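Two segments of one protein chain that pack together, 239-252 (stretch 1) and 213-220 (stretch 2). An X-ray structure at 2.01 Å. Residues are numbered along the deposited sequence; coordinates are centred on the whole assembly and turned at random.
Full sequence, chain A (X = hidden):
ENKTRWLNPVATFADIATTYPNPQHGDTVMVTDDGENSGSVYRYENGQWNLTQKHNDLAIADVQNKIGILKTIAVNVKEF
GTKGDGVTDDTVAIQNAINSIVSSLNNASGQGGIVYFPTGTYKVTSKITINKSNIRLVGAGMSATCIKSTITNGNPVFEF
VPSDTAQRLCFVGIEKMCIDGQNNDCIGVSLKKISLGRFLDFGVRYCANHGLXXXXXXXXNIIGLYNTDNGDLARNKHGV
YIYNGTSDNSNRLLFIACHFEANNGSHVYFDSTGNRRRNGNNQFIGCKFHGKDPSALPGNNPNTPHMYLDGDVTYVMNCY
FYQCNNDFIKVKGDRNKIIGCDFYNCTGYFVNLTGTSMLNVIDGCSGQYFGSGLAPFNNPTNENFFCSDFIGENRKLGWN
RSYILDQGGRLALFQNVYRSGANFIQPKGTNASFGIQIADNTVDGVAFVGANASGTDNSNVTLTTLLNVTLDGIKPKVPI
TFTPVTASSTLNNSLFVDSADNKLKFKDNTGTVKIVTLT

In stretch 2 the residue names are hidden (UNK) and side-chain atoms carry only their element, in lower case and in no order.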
# COMPACT_ATOMS: atom_id res chain seq x y z
N GLY A 239 -2.43 5.80 -22.51
CA GLY A 239 -3.46 5.59 -21.51
C GLY A 239 -3.55 6.72 -20.51
O GLY A 239 -4.63 7.28 -20.27
N VAL A 240 -2.42 7.08 -19.91
CA VAL A 240 -2.28 8.25 -19.04
C VAL A 240 -1.05 9.01 -19.51
O VAL A 240 0.02 8.42 -19.65
CB VAL A 240 -2.10 7.86 -17.56
CG1 VAL A 240 -1.96 9.13 -16.68
CG2 VAL A 240 -3.26 7.02 -17.08
N TYR A 241 -1.21 10.29 -19.81
CA TYR A 241 -0.11 11.13 -20.28
C TYR A 241 0.12 12.23 -19.25
O TYR A 241 -0.78 13.03 -19.00
CB TYR A 241 -0.43 11.71 -21.65
CG TYR A 241 0.76 12.30 -22.41
CD1 TYR A 241 1.23 13.60 -22.15
CD2 TYR A 241 1.40 11.57 -23.40
CE1 TYR A 241 2.35 14.12 -22.86
CE2 TYR A 241 2.50 12.09 -24.11
CZ TYR A 241 2.96 13.36 -23.83
OH TYR A 241 4.03 13.84 -24.55
N ILE A 242 1.30 12.24 -18.64
CA ILE A 242 1.62 13.18 -17.57
C ILE A 242 2.70 14.13 -18.10
O ILE A 242 3.83 13.71 -18.35
CB ILE A 242 2.09 12.46 -16.30
CG1 ILE A 242 0.98 11.52 -15.79
CG2 ILE A 242 2.49 13.50 -15.25
CD1 ILE A 242 1.43 10.37 -14.82
N TYR A 243 2.34 15.41 -18.26
CA TYR A 243 3.20 16.43 -18.86
C TYR A 243 3.59 17.47 -17.81
O TYR A 243 2.78 17.83 -16.96
CB TYR A 243 2.45 17.09 -20.03
CG TYR A 243 3.20 18.10 -20.86
CD1 TYR A 243 4.55 17.92 -21.19
CD2 TYR A 243 2.56 19.22 -21.37
CE1 TYR A 243 5.24 18.85 -21.97
CE2 TYR A 243 3.23 20.15 -22.15
CZ TYR A 243 4.57 19.97 -22.45
OH TYR A 243 5.24 20.88 -23.24
N ASN A 244 4.82 17.95 -17.85
CA ASN A 244 5.15 18.99 -16.87
C ASN A 244 4.58 20.35 -17.29
O ASN A 244 4.23 21.16 -16.41
CB ASN A 244 6.67 19.05 -16.61
CG ASN A 244 7.53 19.24 -17.88
OD1 ASN A 244 7.11 19.02 -19.01
ND2 ASN A 244 8.79 19.58 -17.66
N GLY A 245 4.40 20.58 -18.58
CA GLY A 245 4.04 21.91 -19.08
C GLY A 245 5.23 22.84 -19.14
O GLY A 245 6.38 22.45 -18.92
N THR A 246 4.95 24.12 -19.42
CA THR A 246 6.03 25.06 -19.67
C THR A 246 6.43 25.88 -18.45
O THR A 246 7.40 26.64 -18.55
CB THR A 246 5.63 26.03 -20.80
OG1 THR A 246 4.44 26.70 -20.42
CG2 THR A 246 5.40 25.27 -22.09
N SER A 247 5.73 25.75 -17.33
CA SER A 247 6.01 26.56 -16.15
C SER A 247 6.59 25.77 -14.99
O SER A 247 7.54 26.22 -14.34
CB SER A 247 4.71 27.26 -15.66
OG SER A 247 4.31 28.24 -16.57
N ASP A 248 5.97 24.65 -14.65
CA ASP A 248 6.36 23.92 -13.46
C ASP A 248 6.38 22.43 -13.79
O ASP A 248 6.88 22.06 -14.86
CB ASP A 248 5.44 24.26 -12.28
CG ASP A 248 6.04 23.85 -10.95
OD1 ASP A 248 6.91 24.58 -10.42
OD2 ASP A 248 5.69 22.75 -10.48
N ASN A 249 5.81 21.58 -12.95
CA ASN A 249 5.82 20.16 -13.27
C ASN A 249 4.55 19.50 -12.74
O ASN A 249 3.73 20.14 -12.09
CB ASN A 249 7.08 19.48 -12.70
CG ASN A 249 7.02 19.28 -11.18
OD1 ASN A 249 6.09 19.73 -10.51
ND2 ASN A 249 8.02 18.59 -10.63
N SER A 250 4.41 18.21 -13.03
CA SER A 250 3.44 17.40 -12.31
C SER A 250 4.19 16.67 -11.20
O SER A 250 5.28 16.14 -11.43
CB SER A 250 2.76 16.39 -13.24
OG SER A 250 1.81 17.02 -14.08
N ASN A 251 3.63 16.67 -9.99
CA ASN A 251 4.31 16.04 -8.87
C ASN A 251 3.28 15.58 -7.85
O ASN A 251 2.16 16.10 -7.79
CB ASN A 251 5.35 16.99 -8.24
CG ASN A 251 4.71 18.14 -7.52
OD1 ASN A 251 4.23 17.96 -6.40
ND2 ASN A 251 4.67 19.32 -8.16
N ARG A 252 3.66 14.57 -7.06
CA ARG A 252 2.79 14.01 -6.03
C ARG A 252 1.45 13.54 -6.59
O ARG A 252 0.40 13.71 -5.97
CB ARG A 252 2.60 15.00 -4.88
CG ARG A 252 3.83 15.12 -3.98
CD ARG A 252 4.05 13.80 -3.21
NE ARG A 252 2.95 13.53 -2.30
CZ ARG A 252 2.83 12.43 -1.56
NH1 ARG A 252 3.76 11.49 -1.61
NH2 ARG A 252 1.78 12.28 -0.74
N UNK A 213 -5.34 12.82 -19.55
CA UNK A 213 -4.28 13.77 -19.82
C UNK A 213 -4.07 14.64 -18.59
O UNK A 213 -5.05 15.12 -18.00
c UNK A 213 -3.55 15.70 -21.32
o UNK A 213 -0.64 18.57 -22.02
c UNK A 213 -2.35 15.36 -21.95
c UNK A 213 -3.75 17.01 -20.94
c UNK A 213 -4.61 14.64 -21.04
c UNK A 213 -1.39 16.32 -22.18
c UNK A 213 -2.77 17.98 -21.17
c UNK A 213 -1.60 17.62 -21.79
N UNK A 214 -2.81 14.81 -18.20
CA UNK A 214 -2.46 15.44 -16.93
C UNK A 214 -1.31 16.40 -17.21
O UNK A 214 -0.26 15.99 -17.70
c UNK A 214 -2.87 12.31 -14.57
c UNK A 214 -3.24 13.49 -15.52
c UNK A 214 -2.05 14.39 -15.87
c UNK A 214 -1.49 15.04 -14.60
N UNK A 215 -1.52 17.69 -16.92
CA UNK A 215 -0.50 18.71 -17.17
C UNK A 215 -0.39 19.61 -15.96
O UNK A 215 -1.38 20.24 -15.57
c UNK A 215 0.18 20.67 -18.62
o UNK A 215 -0.78 21.08 -20.79
o UNK A 215 0.22 22.76 -19.80
c UNK A 215 -0.83 19.54 -18.41
c UNK A 215 -0.15 21.57 -19.82
N UNK A 216 0.79 19.67 -15.36
CA UNK A 216 1.07 20.50 -14.20
C UNK A 216 0.05 20.29 -13.09
O UNK A 216 -0.60 21.22 -12.61
c UNK A 216 1.16 21.98 -14.60
o UNK A 216 1.75 24.78 -14.91
o UNK A 216 1.64 24.98 -12.70
c UNK A 216 1.78 24.29 -13.74
c UNK A 216 1.97 22.79 -13.59
N UNK A 217 -0.08 19.04 -12.65
CA UNK A 217 -1.02 18.68 -11.59
C UNK A 217 -0.23 18.29 -10.35
O UNK A 217 0.73 17.52 -10.44
c UNK A 217 -1.98 17.56 -12.03
c UNK A 217 -2.79 17.05 -10.83
c UNK A 217 -2.90 18.08 -13.12
N UNK A 218 -0.64 18.82 -9.20
CA UNK A 218 0.05 18.66 -7.93
C UNK A 218 -0.83 17.94 -6.90
O UNK A 218 -2.04 18.20 -6.82
c UNK A 218 2.48 24.89 -8.10
c UNK A 218 1.23 23.15 -6.93
c UNK A 218 2.36 22.70 -9.02
c UNK A 218 1.56 22.25 -7.95
c UNK A 218 1.69 24.48 -7.03
n UNK A 218 2.55 21.64 -9.87
c UNK A 218 1.88 20.55 -9.38
c UNK A 218 0.45 20.00 -7.33
c UNK A 218 1.25 20.88 -8.21
c UNK A 218 2.84 24.01 -9.11
N UNK A 219 -0.20 17.08 -6.10
CA UNK A 219 -0.78 16.61 -4.83
C UNK A 219 -2.16 15.99 -5.02
O UNK A 219 -3.13 16.34 -4.34
o UNK A 219 0.77 19.54 -3.69
o UNK A 219 1.41 17.60 -2.95
c UNK A 219 0.54 18.33 -3.48
c UNK A 219 -0.83 17.74 -3.80
N UNK A 220 -2.26 15.06 -5.96
CA UNK A 220 -3.55 14.49 -6.33
C UNK A 220 -3.54 12.97 -6.15
O UNK A 220 -2.64 12.29 -6.65
c UNK A 220 -5.10 14.25 -8.32
c UNK A 220 -3.87 14.93 -7.77
o UNK A 220 -4.08 16.34 -7.72
O HOH W 1 2.09 24.57 -19.61
O HOH W 2 3.89 23.82 -16.32
O HOH W 3 0.78 15.12 -1.81
O HOH W 4 3.33 19.96 -4.83

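Position 213 carries one carbon and then a ring of six carbons bearing a single oxygen; a ring carbon lies 3.8 Å from Tyr241 CD1, and the oxygen comes 3.3 Å from Tyr243 CD2. This is a tyrosine. Tyr213 lies beside Tyr241 in a parallel bridge, the two side chains on the same face of the sheet. Its ring is long enough to reach the next residue on that face, Tyr243, two along the neighbouring strand.

Position 214 has four carbons, forked at the first, with one arm two carbons long; the end of that arm sits 3.9 Å from Val240 CG1 and 4.1 Å from Ile242 CG1. It is isoleucine. Ile214 lies on the face opposite the tyrosines, and a branched aliphatic chain suits this buried place. Its backbone holds the strands together: N donates to Tyr241 O (2.8 Å), and O accepts from Tyr243 N (2.7 Å).

Position 215 shows three carbons in line, the third carrying two oxygens, one of them 3.9 Å from Tyr243 CD2, hence a glutamate. Returning to the tyrosine face, Glu215 OE2 accepts a hydrogen bond from Tyr213 OH (2.8 Å) and lies at the edge of the Tyr243 ring. Glu215 OE1 accepts a hydrogen bond from water 1 (2.6 Å), which in turn accepts from Thr246 N. Gly245 lies close by; a CB there would come 3.2 Å from OE1, and its backbone angles themselves call for glycine.

Position 216 has the same make-up, three carbons and two terminal oxygens, but is buried; its CB is 3.7 Å from Asn244 O. It too is glutamate. Glu216 N donates to Tyr243 O (3.1 Å), while OE1 accepts from water 2 (2.7 Å), a water that also donates to Asn244 O and accepts from Asp248 N. The carboxylate thus helps to tie down the loop.

Position 217 bears one carbon carrying two more, and that first carbon, CB, is 4.3 Å from Ser250 OG: a valine. Val217 N donates to Ser250 OG (3.1 Å), and its O accepts from Asn251 N (3.1 Å). The CA-to-CB bond points sideways, and the short apolar chain suits a buried place where the backbone makes the hydrogen bonds.

Position 218 has one carbon leading to fused five- and six-membered rings that hold eight carbons and one nitrogen; the nitrogen is 2.9 Å from Asn249 O, and a ring carbon 3.3 Å from Asn251 ND2. It is tryptophan. Trp218 NE1 donates to Asn249 O, and Asn251 ND2 lies over one face of the indole, which suits a broad ring that also offers a donor.

Position 219 has two carbons, the second carrying two oxygens, one 3.4 Å from Arg252 CB: aspartate. Asp219 N donates to Asn251 O (3.1 Å). Water 3 donates to its OD1 (2.8 Å) and accepts from Arg252 NE (2.7 Å), linking opposite charges too far apart for a salt bridge.

Position 220 has one carbon carrying an oxygen and a carbon; its side chain touches nothing on stretch 1, but its backbone N lies 3.0 Å from Arg252 O. It is a threonine. Thr220 N donates to that oxygen, and in this buried place a hydroxyl suits because OG1 can donate back to Trp218 O (2.9 Å).

The contact works as two parallel backbone ladders, 241-243 on 213-215 and then Asn251 on Trp218. Between them stretch 1 makes a loop, which Ser250 OG, the tryptophan nitrogen and water 2 fasten to stretch 2. Apolar contacts of Ile214 and the tyrosines pack the first ladder, with Glu215 and water 1 beside them; backbone bonds hold the second, with the Trp218 ring and waters 3 and 4 around it.

Stretch 2 (213-220) YIEEVWDT
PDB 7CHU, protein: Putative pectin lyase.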